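Side-chain contacts in cytidine deaminase (Burkholderia pseudomallei, PDB 3DMO), which probably catalyses the zinc-dependent hydrolytic deamination of cytidine and 2'-deoxycytidine to uridine and 2'-deoxyuridine, thereby salvaging pyrimidines for UMP synthesis: residues Met9-Leu14 with Glu112-Asn117; Ile15-Ala20 with Val45-Asn50; Ala27-Phe32 with Ala54-Cys59; Leu38-Gly43 with Ala73-Gly78; Ile83-Val86 with Pro92-Pro95. One frame throughout, in Å; residues are numbered along the deposited sequence.

How the contacts relate
Contacts 1, 2, 4 and 5 all reach one mixed sheet, while contact 3 joins two loops about 18 Å from the centre of the chain. Contact 5 is buried, apolar side-chain packing against a strand and its backbone; contacts 1 and 4 are partly buried, 2 and 3 at the surface. Contacts 1 and 2 share helix 11-22, and each puts a histidine between helix and strand: H11 meets a carboxylate and a methyl, H47 a backbone carbonyl and two alanines. Contact 4, at a hairpin turn, is buried at its threonine, exposed at its asparagine and aspartate. Contact 3, which includes part of the predicted substrate site, combines apolar contact with a water bridge and partners on other subunits.

Contact 1 of 5, residues Met9-Leu14 with Glu112-Asn117; sequences MTHHAL and EVVLTN
The imidazole of H11 has V114 over one face and the carboxylate of E112 at its edge. CG2 of V114 makes a CH-pi contact, 3.9 Å from the centroid of the H11 ring and 19° off its normal; it is shifted toward the rim, with ND1 of H11 as the nearest ring atom at 3.7 Å. At the edge, OE1 of E112 lies in the ring plane, 3.1 Å from CE1 of H11, while the carboxylate is turned 72° against the ring. CE1 sits between the two ring nitrogens, and its C-H is probably polarised, consistent with the close approach of the carboxylate oxygen. E112 spans the gap with a fully stretched chain, CG anti to the backbone N (chi1 -180°). The stronger polar partner of OE1 is NE2 of H6, a residue that probably belongs to an expression tag, so this hydrogen bond is unlikely to be a feature of the natural protein. T10 serves as N-cap: its OG1 accepts from A13 N at 3.0 Å and so closes the helical turn that carries H11. Threonine suits this place because its short hydroxyl can satisfy an amide of the first turn. The start of helix 11-22 lies across three strands: L14 packs on A82 and A84 of strand 80-87, V114 of strand 112-116 meets both H11 and I15, and H11 also touches V124 of strand 122-126.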
# COMPACT_ATOMS: atom_id res chain seq x y z
N MET A 9 2.99 20.05 26.43
CA MET A 9 1.92 19.35 25.72
C MET A 9 1.42 18.19 26.58
O MET A 9 2.11 17.19 26.76
CB MET A 9 2.43 18.84 24.37
CG MET A 9 1.42 18.08 23.52
SD MET A 9 0.15 19.12 22.76
CE MET A 9 1.14 20.43 22.05
N THR A 10 0.21 18.34 27.13
CA THR A 10 -0.41 17.27 27.91
C THR A 10 -1.01 16.21 26.97
O THR A 10 -1.22 16.48 25.78
CB THR A 10 -1.51 17.81 28.85
OG1 THR A 10 -2.57 18.37 28.08
CG2 THR A 10 -0.94 18.87 29.78
N HIS A 11 -1.29 15.02 27.50
CA HIS A 11 -2.03 14.01 26.74
C HIS A 11 -3.39 14.55 26.33
O HIS A 11 -3.84 14.31 25.20
CB HIS A 11 -2.19 12.71 27.53
CG HIS A 11 -0.93 11.91 27.65
ND1 HIS A 11 0.19 12.17 26.90
CD2 HIS A 11 -0.64 10.83 28.41
CE1 HIS A 11 1.14 11.30 27.22
NE2 HIS A 11 0.65 10.47 28.13
N HIS A 12 -4.04 15.28 27.24
CA HIS A 12 -5.34 15.88 26.97
C HIS A 12 -5.30 16.85 25.80
O HIS A 12 -6.19 16.82 24.94
CB HIS A 12 -5.90 16.58 28.21
CG HIS A 12 -7.23 17.23 27.98
ND1 HIS A 12 -7.37 18.58 27.72
CD2 HIS A 12 -8.48 16.71 27.92
CE1 HIS A 12 -8.65 18.86 27.54
NE2 HIS A 12 -9.34 17.74 27.66
N ALA A 13 -4.29 17.71 25.77
CA ALA A 13 -4.11 18.68 24.70
C ALA A 13 -3.83 17.99 23.36
O ALA A 13 -4.36 18.43 22.33
CB ALA A 13 -2.98 19.64 25.04
N LEU A 14 -3.02 16.94 23.38
CA LEU A 14 -2.69 16.19 22.15
C LEU A 14 -3.93 15.46 21.60
O LEU A 14 -4.14 15.40 20.39
CB LEU A 14 -1.57 15.17 22.42
CG LEU A 14 -0.30 15.11 21.55
CD1 LEU A 14 0.16 13.67 21.36
CD2 LEU A 14 -0.38 15.83 20.20
N GLU A 112 6.03 7.55 22.05
CA GLU A 112 4.84 7.45 22.90
C GLU A 112 3.59 7.54 22.02
O GLU A 112 3.48 8.45 21.20
CB GLU A 112 4.83 8.56 23.96
CG GLU A 112 3.63 8.53 24.89
CD GLU A 112 3.66 9.64 25.93
OE1 GLU A 112 3.65 10.83 25.54
OE2 GLU A 112 3.67 9.33 27.14
N VAL A 113 2.68 6.59 22.20
CA VAL A 113 1.47 6.51 21.39
C VAL A 113 0.26 6.60 22.33
O VAL A 113 0.08 5.75 23.20
CB VAL A 113 1.45 5.20 20.56
CG1 VAL A 113 0.17 5.10 19.74
CG2 VAL A 113 2.68 5.11 19.64
N VAL A 114 -0.54 7.65 22.16
CA VAL A 114 -1.73 7.89 22.98
C VAL A 114 -2.97 7.53 22.16
O VAL A 114 -3.29 8.22 21.18
CB VAL A 114 -1.82 9.39 23.43
CG1 VAL A 114 -3.05 9.62 24.31
CG2 VAL A 114 -0.54 9.84 24.14
N LEU A 115 -3.65 6.45 22.54
CA LEU A 115 -4.81 5.96 21.79
C LEU A 115 -6.09 6.31 22.52
O LEU A 115 -6.18 6.12 23.73
CB LEU A 115 -4.71 4.45 21.59
CG LEU A 115 -3.44 3.98 20.90
CD1 LEU A 115 -3.37 2.46 20.95
CD2 LEU A 115 -3.37 4.54 19.46
N THR A 116 -7.08 6.80 21.79
CA THR A 116 -8.34 7.20 22.41
C THR A 116 -9.54 7.02 21.47
O THR A 116 -9.39 6.61 20.32
CB THR A 116 -8.24 8.64 22.99
OG1 THR A 116 -9.36 8.89 23.86
CG2 THR A 116 -8.18 9.71 21.91
N ASN A 117 -10.73 7.31 21.97
CA ASN A 117 -11.93 7.29 21.14
C ASN A 117 -12.70 8.57 21.40
O ASN A 117 -12.13 9.54 21.90
CB ASN A 117 -12.77 6.04 21.42
CG ASN A 117 -13.21 5.93 22.87
OD1 ASN A 117 -13.02 6.85 23.65
ND2 ASN A 117 -13.77 4.78 23.23

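Contact 2 of 5, residues Ile15-Ala20 with Val45-Asn50; sequences IEAAKA and VFHGCN
H47 of strand 45-49 reaches helix 15-20 with its ring and meets A17 and A20. Its CB starts off alongside the helix without touching it, and only the ring end comes near: the first torsion sets CG next to the backbone N and anti to the carbonyl carbon (chi1 -77°), which brings the imidazole to the helix. The first ring atom to approach is ND1, 3.7 Å from the carbonyl oxygen A17 O. CE1 of H47 is the main point of touch, 3.3 Å from A17 O and 3.8 Å from A17 CB. The oxygen lies over one face of the ring, so the imidazole is presented broadside to the carbonyl and the contact is one of packing. At the tip, NE2 of H47 comes within 4.1 Å of CB of A20, nearly one turn farther along.

This is the helix-on-sheet packing of the cytidine deaminase fold, in which helix 11-22 covers one face of the mixed sheet and strand 45-49 is an outermost strand of that sheet within the chain. The segment axes approach to 7.9 Å at an angle of 43°. Alanine suits positions 17 and 20, since a lone methyl leaves the ring able to settle against the backbone of the helix. On the strand side V45 adds an apolar touch, its CG1 4.3 Å from CB of A17. A18 points away from strand 45-49 and packs on A84 and V86. N50, a predicted substrate-binding residue, gives its ND2 to F32 O and accepts from V34 N through OD1.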
# COMPACT_ATOMS: atom_id res chain seq x y z
N ILE A 15 -4.75 14.93 22.50
CA ILE A 15 -6.00 14.27 22.11
C ILE A 15 -6.96 15.28 21.47
O ILE A 15 -7.59 14.99 20.45
CB ILE A 15 -6.67 13.54 23.30
CG1 ILE A 15 -5.92 12.24 23.61
CG2 ILE A 15 -8.15 13.27 23.02
CD1 ILE A 15 -6.17 11.68 25.02
N GLU A 16 -7.06 16.46 22.07
CA GLU A 16 -7.91 17.52 21.50
C GLU A 16 -7.47 17.92 20.09
O GLU A 16 -8.30 18.20 19.23
CB GLU A 16 -7.99 18.75 22.43
CG GLU A 16 -8.88 18.55 23.67
CD GLU A 16 -10.29 18.03 23.33
OE1 GLU A 16 -10.99 18.67 22.52
OE2 GLU A 16 -10.69 16.97 23.88
N ALA A 17 -6.16 17.93 19.86
CA ALA A 17 -5.62 18.21 18.52
C ALA A 17 -5.93 17.07 17.53
O ALA A 17 -6.26 17.32 16.37
CB ALA A 17 -4.13 18.50 18.59
N ALA A 18 -5.86 15.83 18.00
CA ALA A 18 -6.20 14.66 17.18
C ALA A 18 -7.68 14.68 16.77
O ALA A 18 -8.03 14.34 15.64
CB ALA A 18 -5.86 13.37 17.91
N LYS A 19 -8.55 15.09 17.69
CA LYS A 19 -9.98 15.22 17.38
C LYS A 19 -10.25 16.35 16.37
O LYS A 19 -11.10 16.21 15.51
CB LYS A 19 -10.80 15.43 18.66
CG LYS A 19 -10.81 14.24 19.59
CD LYS A 19 -11.63 14.51 20.86
CE LYS A 19 -11.76 13.22 21.65
NZ LYS A 19 -12.57 13.39 22.89
N ALA A 20 -9.51 17.45 16.49
CA ALA A 20 -9.62 18.53 15.51
C ALA A 20 -9.14 18.07 14.12
O ALA A 20 -9.75 18.43 13.12
CB ALA A 20 -8.85 19.78 15.97
N VAL A 45 3.19 20.75 16.34
CA VAL A 45 2.12 19.76 16.22
C VAL A 45 1.70 19.62 14.76
O VAL A 45 1.51 20.61 14.05
CB VAL A 45 0.92 20.13 17.12
CG1 VAL A 45 -0.25 19.17 16.90
CG2 VAL A 45 1.34 20.10 18.57
N PHE A 46 1.58 18.37 14.31
CA PHE A 46 1.10 18.07 12.96
C PHE A 46 -0.18 17.25 13.03
O PHE A 46 -0.23 16.23 13.72
CB PHE A 46 2.17 17.32 12.16
CG PHE A 46 3.35 18.18 11.79
CD1 PHE A 46 3.37 18.85 10.57
CD2 PHE A 46 4.41 18.34 12.67
CE1 PHE A 46 4.45 19.67 10.22
CE2 PHE A 46 5.48 19.16 12.33
CZ PHE A 46 5.50 19.81 11.10
N HIS A 47 -1.21 17.71 12.31
CA HIS A 47 -2.48 17.00 12.17
C HIS A 47 -2.36 15.95 11.07
O HIS A 47 -1.71 16.17 10.05
CB HIS A 47 -3.59 17.96 11.76
CG HIS A 47 -4.12 18.80 12.88
ND1 HIS A 47 -3.63 18.73 14.16
CD2 HIS A 47 -5.09 19.75 12.89
CE1 HIS A 47 -4.28 19.60 14.92
NE2 HIS A 47 -5.17 20.23 14.17
N GLY A 48 -3.04 14.82 11.27
CA GLY A 48 -3.22 13.84 10.22
C GLY A 48 -4.65 13.35 10.25
O GLY A 48 -5.30 13.32 11.31
N CYS A 49 -5.17 12.98 9.09
CA CYS A 49 -6.48 12.36 8.99
C CYS A 49 -6.41 11.30 7.90
O CYS A 49 -5.49 11.32 7.07
CB CYS A 49 -7.54 13.42 8.68
SG CYS A 49 -7.25 14.30 7.13
N ASN A 50 -7.36 10.37 7.91
CA ASN A 50 -7.42 9.41 6.82
C ASN A 50 -7.88 10.08 5.53
O ASN A 50 -8.63 11.06 5.55
CB ASN A 50 -8.22 8.14 7.17
CG ASN A 50 -9.63 8.43 7.66
OD1 ASN A 50 -9.88 9.43 8.33
ND2 ASN A 50 -10.55 7.52 7.36

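Contact 3 of 5, residues Ala27-Phe32 with Ala54-Cys59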
# COMPACT_ATOMS: atom_id res chain seq x y z
N ALA A 27 -13.21 10.65 4.08
CA ALA A 27 -13.58 9.23 4.17
C ALA A 27 -15.02 8.96 3.67
O ALA A 27 -15.84 8.42 4.41
CB ALA A 27 -13.40 8.72 5.61
N PRO A 28 -15.31 9.29 2.39
CA PRO A 28 -16.67 9.08 1.91
C PRO A 28 -16.99 7.61 1.61
O PRO A 28 -18.14 7.27 1.36
CB PRO A 28 -16.71 9.89 0.61
CG PRO A 28 -15.32 9.82 0.11
CD PRO A 28 -14.44 9.84 1.33
N TYR A 29 -15.97 6.74 1.65
CA TYR A 29 -16.19 5.33 1.35
C TYR A 29 -16.49 4.51 2.60
O TYR A 29 -17.48 3.78 2.63
CB TYR A 29 -15.01 4.74 0.54
CG TYR A 29 -14.75 5.55 -0.71
CD1 TYR A 29 -13.75 6.52 -0.73
CD2 TYR A 29 -15.55 5.40 -1.85
CE1 TYR A 29 -13.52 7.29 -1.86
CE2 TYR A 29 -15.33 6.17 -2.98
CZ TYR A 29 -14.32 7.12 -2.98
OH TYR A 29 -14.10 7.90 -4.09
N SER A 30 -15.65 4.63 3.62
CA SER A 30 -15.88 3.95 4.90
C SER A 30 -16.85 4.71 5.79
O SER A 30 -17.53 4.12 6.64
CB SER A 30 -14.56 3.74 5.66
OG SER A 30 -14.03 4.97 6.12
N ASN A 31 -16.90 6.03 5.60
CA ASN A 31 -17.56 6.94 6.54
C ASN A 31 -17.01 6.81 7.97
O ASN A 31 -17.70 7.07 8.95
CB ASN A 31 -19.09 6.77 6.52
CG ASN A 31 -19.71 7.32 5.25
OD1 ASN A 31 -19.52 8.49 4.91
ND2 ASN A 31 -20.44 6.47 4.54
N PHE A 32 -15.75 6.41 8.06
CA PHE A 32 -15.09 6.20 9.34
C PHE A 32 -13.92 7.17 9.42
O PHE A 32 -12.87 6.94 8.84
CB PHE A 32 -14.60 4.75 9.43
CG PHE A 32 -14.04 4.38 10.78
CD1 PHE A 32 -14.89 4.06 11.84
CD2 PHE A 32 -12.66 4.33 10.98
CE1 PHE A 32 -14.37 3.70 13.09
CE2 PHE A 32 -12.13 3.97 12.23
CZ PHE A 32 -12.98 3.66 13.28
N ALA A 54 -11.27 5.85 -4.26
CA ALA A 54 -12.25 4.90 -4.80
C ALA A 54 -11.64 3.52 -4.98
O ALA A 54 -12.32 2.51 -4.84
CB ALA A 54 -12.83 5.41 -6.13
N SER A 55 -10.34 3.50 -5.29
CA SER A 55 -9.57 2.28 -5.24
C SER A 55 -9.01 2.18 -3.83
O SER A 55 -8.06 2.87 -3.48
CB SER A 55 -8.45 2.29 -6.27
OG SER A 55 -7.63 1.15 -6.13
N TYR A 56 -9.62 1.31 -3.02
CA TYR A 56 -9.36 1.25 -1.57
C TYR A 56 -7.89 1.09 -1.20
O TYR A 56 -7.45 1.60 -0.17
CB TYR A 56 -10.17 0.12 -0.92
CG TYR A 56 -11.65 0.36 -0.78
CD1 TYR A 56 -12.43 -0.52 -0.04
CD2 TYR A 56 -12.28 1.47 -1.37
CE1 TYR A 56 -13.81 -0.33 0.09
CE2 TYR A 56 -13.66 1.68 -1.23
CZ TYR A 56 -14.42 0.78 -0.50
OH TYR A 56 -15.78 0.95 -0.35
N GLY A 57 -7.13 0.37 -2.02
CA GLY A 57 -5.72 0.16 -1.72
C GLY A 57 -4.88 1.42 -1.67
O GLY A 57 -3.75 1.39 -1.19
N LEU A 58 -5.44 2.54 -2.13
CA LEU A 58 -4.73 3.83 -2.11
C LEU A 58 -5.15 4.73 -0.95
O LEU A 58 -4.64 5.84 -0.82
CB LEU A 58 -4.87 4.54 -3.45
CG LEU A 58 -3.99 3.78 -4.45
CD1 LEU A 58 -4.67 3.63 -5.76
CD2 LEU A 58 -2.65 4.44 -4.58
N CYS A 59 -6.04 4.24 -0.09
CA CYS A 59 -6.38 4.98 1.13
C CYS A 59 -5.15 5.14 2.01
O CYS A 59 -4.30 4.24 2.07
CB CYS A 59 -7.47 4.25 1.93
SG CYS A 59 -9.07 4.17 1.08
O HOH W 1 -16.68 0.95 2.28
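Apolar contact between Y29 and the pair A54 and Y56 makes up most of this meeting of two loops. With CG anti to the carbonyl carbon (chi1 -54°), the Y29 ring reaches across to the A54 backbone. The backbone carbon CA of A54 sits over one face of the Y29 ring in a CH-pi contact, 4.0 Å from the centroid and 30° off the normal. CB of A54 rests by the phenol end, 3.5 Å from OH of Y29; so small a residue lets the ring lie close to the backbone. At the root of the same side chain, CB of Y29 touches CE2 of Y56 at 3.8 Å, where the two side chains cross at a slant.

A54 and Y56 belong to the predicted substrate site, and in cytidine deaminases of this tetrameric type such sites lie at subunit interfaces. The Y56 ring stacks on Y56 of the third subunit.

One water bridges the loops, donating to Y29 O at 3.0 Å and hydrogen-bonded to OH of Y56 at 2.8 Å. The Y29 hydroxyl and the A54 amide both bond to the carboxylate of E105 of the second subunit. Within segment 27-32, OG of S30 accepts from F32 N at 3.0 Å, an ST turn.

Contact 4 of 5, residues Leu38-Gly43 with Ala73-Gly78; sequences LVTNDG and AGYRPG
Buried T40 and the ring of Y75 form the tight part of this contact. The methyl CG2 of T40 stands over the centre of the Y75 ring, 3.7 Å from its centroid and 11° off the normal, a CH-pi contact almost straight down on the ring. That placement follows from chi1 of T40 (67°): OG1 sits between the backbone N and carbonyl carbon, leaving CG2 to face the ring while the hydroxyl turns to D42. Threonine suits the place by offering a methyl and a donor from one carbon. D42 is gripped although it stands at the exposed turn: OG1 of T40 donates to its OD2 at 2.6 Å, nearly in line with the C-O bond, and OH of Y75 donates to the same OD2 at 2.8 Å, meeting the syn lone pair of OD2 on the side of OD1. Two hydroxyls thus hold one oxygen from different directions, which would probably help keep D42 ionised. F46 of the adjoining strand packs on T40 and Y75.

N41 is the looser member. Its OD1 lies in the ring plane, 3.7 Å from CE1 of Y75, while its ND2 is hydrogen-bonded to E79, which also salt-bridges R76.

The two segments are both chain turns: T40 to G43 make a type I beta turn in the beta hairpin of strands 34-40 and 45-49, and Y75 follows the Schellman motif in which G74 ends helix 62-72.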
# COMPACT_ATOMS: atom_id res chain seq x y z
N LEU A 38 0.58 14.70 16.00
CA LEU A 38 1.97 14.33 16.25
C LEU A 38 2.69 15.55 16.79
O LEU A 38 2.56 16.65 16.22
CB LEU A 38 2.59 13.92 14.91
CG LEU A 38 4.05 13.50 14.78
CD1 LEU A 38 4.31 12.20 15.53
CD2 LEU A 38 4.35 13.34 13.30
N VAL A 39 3.41 15.39 17.90
CA VAL A 39 4.17 16.51 18.46
C VAL A 39 5.65 16.20 18.37
O VAL A 39 6.07 15.11 18.73
CB VAL A 39 3.73 16.89 19.91
CG1 VAL A 39 3.93 15.74 20.90
CG2 VAL A 39 4.45 18.18 20.37
N THR A 40 6.42 17.15 17.86
CA THR A 40 7.83 16.94 17.57
C THR A 40 8.72 17.29 18.76
O THR A 40 8.25 17.81 19.77
CB THR A 40 8.28 17.78 16.36
OG1 THR A 40 8.22 19.17 16.71
CG2 THR A 40 7.37 17.54 15.16
N ASN A 41 10.01 17.01 18.61
CA ASN A 41 11.03 17.37 19.59
C ASN A 41 11.04 18.86 20.00
O ASN A 41 11.33 19.17 21.15
CB ASN A 41 12.42 16.87 19.15
CG ASN A 41 12.84 17.35 17.76
OD1 ASN A 41 12.12 18.08 17.07
ND2 ASN A 41 14.04 16.94 17.33
N ASP A 42 10.71 19.76 19.07
CA ASP A 42 10.67 21.19 19.37
C ASP A 42 9.25 21.71 19.62
O ASP A 42 9.01 22.92 19.63
CB ASP A 42 11.41 22.00 18.30
CG ASP A 42 10.77 21.94 16.92
OD1 ASP A 42 11.27 22.64 16.01
OD2 ASP A 42 9.78 21.20 16.73
N GLY A 43 8.31 20.79 19.83
CA GLY A 43 6.95 21.14 20.26
C GLY A 43 5.94 21.48 19.18
O GLY A 43 4.81 21.88 19.50
N ALA A 73 8.02 18.62 6.27
CA ALA A 73 8.42 19.85 6.94
C ALA A 73 9.86 19.81 7.45
O ALA A 73 10.33 20.78 8.04
CB ALA A 73 7.43 20.19 8.08
N GLY A 74 10.57 18.71 7.22
CA GLY A 74 11.98 18.60 7.58
C GLY A 74 12.28 17.90 8.89
O GLY A 74 13.41 17.95 9.38
N TYR A 75 11.28 17.25 9.48
CA TYR A 75 11.51 16.44 10.66
C TYR A 75 11.95 15.08 10.18
O TYR A 75 11.53 14.63 9.11
CB TYR A 75 10.28 16.39 11.58
CG TYR A 75 10.06 17.73 12.23
CD1 TYR A 75 10.68 18.04 13.43
CD2 TYR A 75 9.28 18.70 11.61
CE1 TYR A 75 10.52 19.29 14.02
CE2 TYR A 75 9.10 19.95 12.19
CZ TYR A 75 9.73 20.23 13.39
OH TYR A 75 9.57 21.46 13.97
N ARG A 76 12.83 14.45 10.95
CA ARG A 76 13.49 13.22 10.53
C ARG A 76 13.19 12.10 11.52
O ARG A 76 12.72 12.36 12.63
CB ARG A 76 14.99 13.50 10.42
CG ARG A 76 15.32 14.45 9.27
CD ARG A 76 16.57 15.26 9.54
NE ARG A 76 16.36 16.19 10.65
CZ ARG A 76 17.21 17.15 11.01
NH1 ARG A 76 18.34 17.33 10.32
NH2 ARG A 76 16.93 17.94 12.04
N PRO A 77 13.42 10.84 11.12
CA PRO A 77 13.18 9.77 12.09
C PRO A 77 13.80 10.03 13.46
O PRO A 77 14.98 10.42 13.56
CB PRO A 77 13.83 8.56 11.43
CG PRO A 77 13.67 8.83 9.96
CD PRO A 77 13.85 10.32 9.81
N GLY A 78 13.00 9.81 14.50
CA GLY A 78 13.46 9.99 15.87
C GLY A 78 13.21 11.38 16.44
O GLY A 78 13.51 11.62 17.61

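Contact 5 of 5, residues Ile83-Val86 with Pro92-Pro95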
# COMPACT_ATOMS: atom_id res chain seq x y z
N ILE A 83 2.48 10.76 19.57
CA ILE A 83 1.37 10.81 18.63
C ILE A 83 0.08 10.38 19.33
O ILE A 83 0.08 9.41 20.09
CB ILE A 83 1.66 9.95 17.35
CG1 ILE A 83 0.62 10.21 16.25
CG2 ILE A 83 1.81 8.47 17.70
CD1 ILE A 83 0.99 9.58 14.91
N ALA A 84 -1.00 11.15 19.14
CA ALA A 84 -2.34 10.76 19.60
C ALA A 84 -3.17 10.33 18.41
O ALA A 84 -3.08 10.94 17.34
CB ALA A 84 -3.03 11.93 20.33
N VAL A 85 -3.98 9.28 18.57
CA VAL A 85 -4.84 8.77 17.49
C VAL A 85 -6.26 8.61 18.06
O VAL A 85 -6.43 8.10 19.18
CB VAL A 85 -4.34 7.41 16.93
CG1 VAL A 85 -5.03 7.07 15.59
CG2 VAL A 85 -2.82 7.42 16.76
N VAL A 86 -7.28 9.03 17.30
CA VAL A 86 -8.67 8.98 17.77
C VAL A 86 -9.63 8.53 16.66
O VAL A 86 -9.50 8.95 15.51
CB VAL A 86 -9.12 10.34 18.41
CG1 VAL A 86 -9.05 11.50 17.40
CG2 VAL A 86 -10.51 10.22 19.00
N PRO A 92 -10.07 2.43 23.07
CA PRO A 92 -9.12 3.30 22.37
C PRO A 92 -8.82 2.71 21.00
O PRO A 92 -8.64 1.49 20.89
CB PRO A 92 -7.88 3.24 23.27
CG PRO A 92 -8.42 2.93 24.65
CD PRO A 92 -9.57 1.98 24.38
N ILE A 93 -8.79 3.55 19.97
CA ILE A 93 -8.57 3.08 18.60
C ILE A 93 -7.24 2.35 18.48
O ILE A 93 -6.23 2.76 19.06
CB ILE A 93 -8.74 4.24 17.56
CG1 ILE A 93 -8.84 3.66 16.13
CG2 ILE A 93 -7.64 5.32 17.71
CD1 ILE A 93 -9.30 4.67 15.11
N ALA A 94 -7.24 1.23 17.75
CA ALA A 94 -6.05 0.43 17.51
C ALA A 94 -5.45 0.81 16.15
O ALA A 94 -6.12 0.68 15.12
CB ALA A 94 -6.41 -1.02 17.53
N PRO A 95 -4.20 1.31 16.13
CA PRO A 95 -3.55 1.54 14.85
C PRO A 95 -3.43 0.26 14.03
O PRO A 95 -3.14 -0.80 14.59
CB PRO A 95 -2.15 2.03 15.26
CG PRO A 95 -2.36 2.65 16.61
CD PRO A 95 -3.33 1.70 17.26
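V85 and I93 meet at about a right angle. The valine rises from strand 80-87 in the central mixed sheet of the cytidine deaminase fold, and the isoleucine comes from the loop after that strand, which folds back over it on its way to helix 97-107. The branch of I93 that does the touching is CG2, 3.8 Å from CG1 of V85 and 3.4 Å from V85 O. The same methyl comes within 3.7 Å of V86 N, so it sits over the peptide linking the two valines. The first torsion of I93 (chi1 -167°) produces this fit, since it sends CG1 anti to the backbone N and places CG2 between N and the carbonyl carbon, facing the strand. V85 likewise holds CG1 anti to its N (chi1 -166°), the branch that meets I93.

Beta-branched residues suit both sites, because both branches start at CB and fill space close to an extended backbone. V86 points away from the loop and packs on A18 and K19 of helix 11-22. P95 packs on L115 and immediately precedes C96, one of the three cysteines that bind the zinc ion. V85 is about 4 Å, side chain to side chain, from E63, the predicted proton donor. The far end of I93 continues along the strand, its CD1 4.2 Å from the carbonyl carbon of V86.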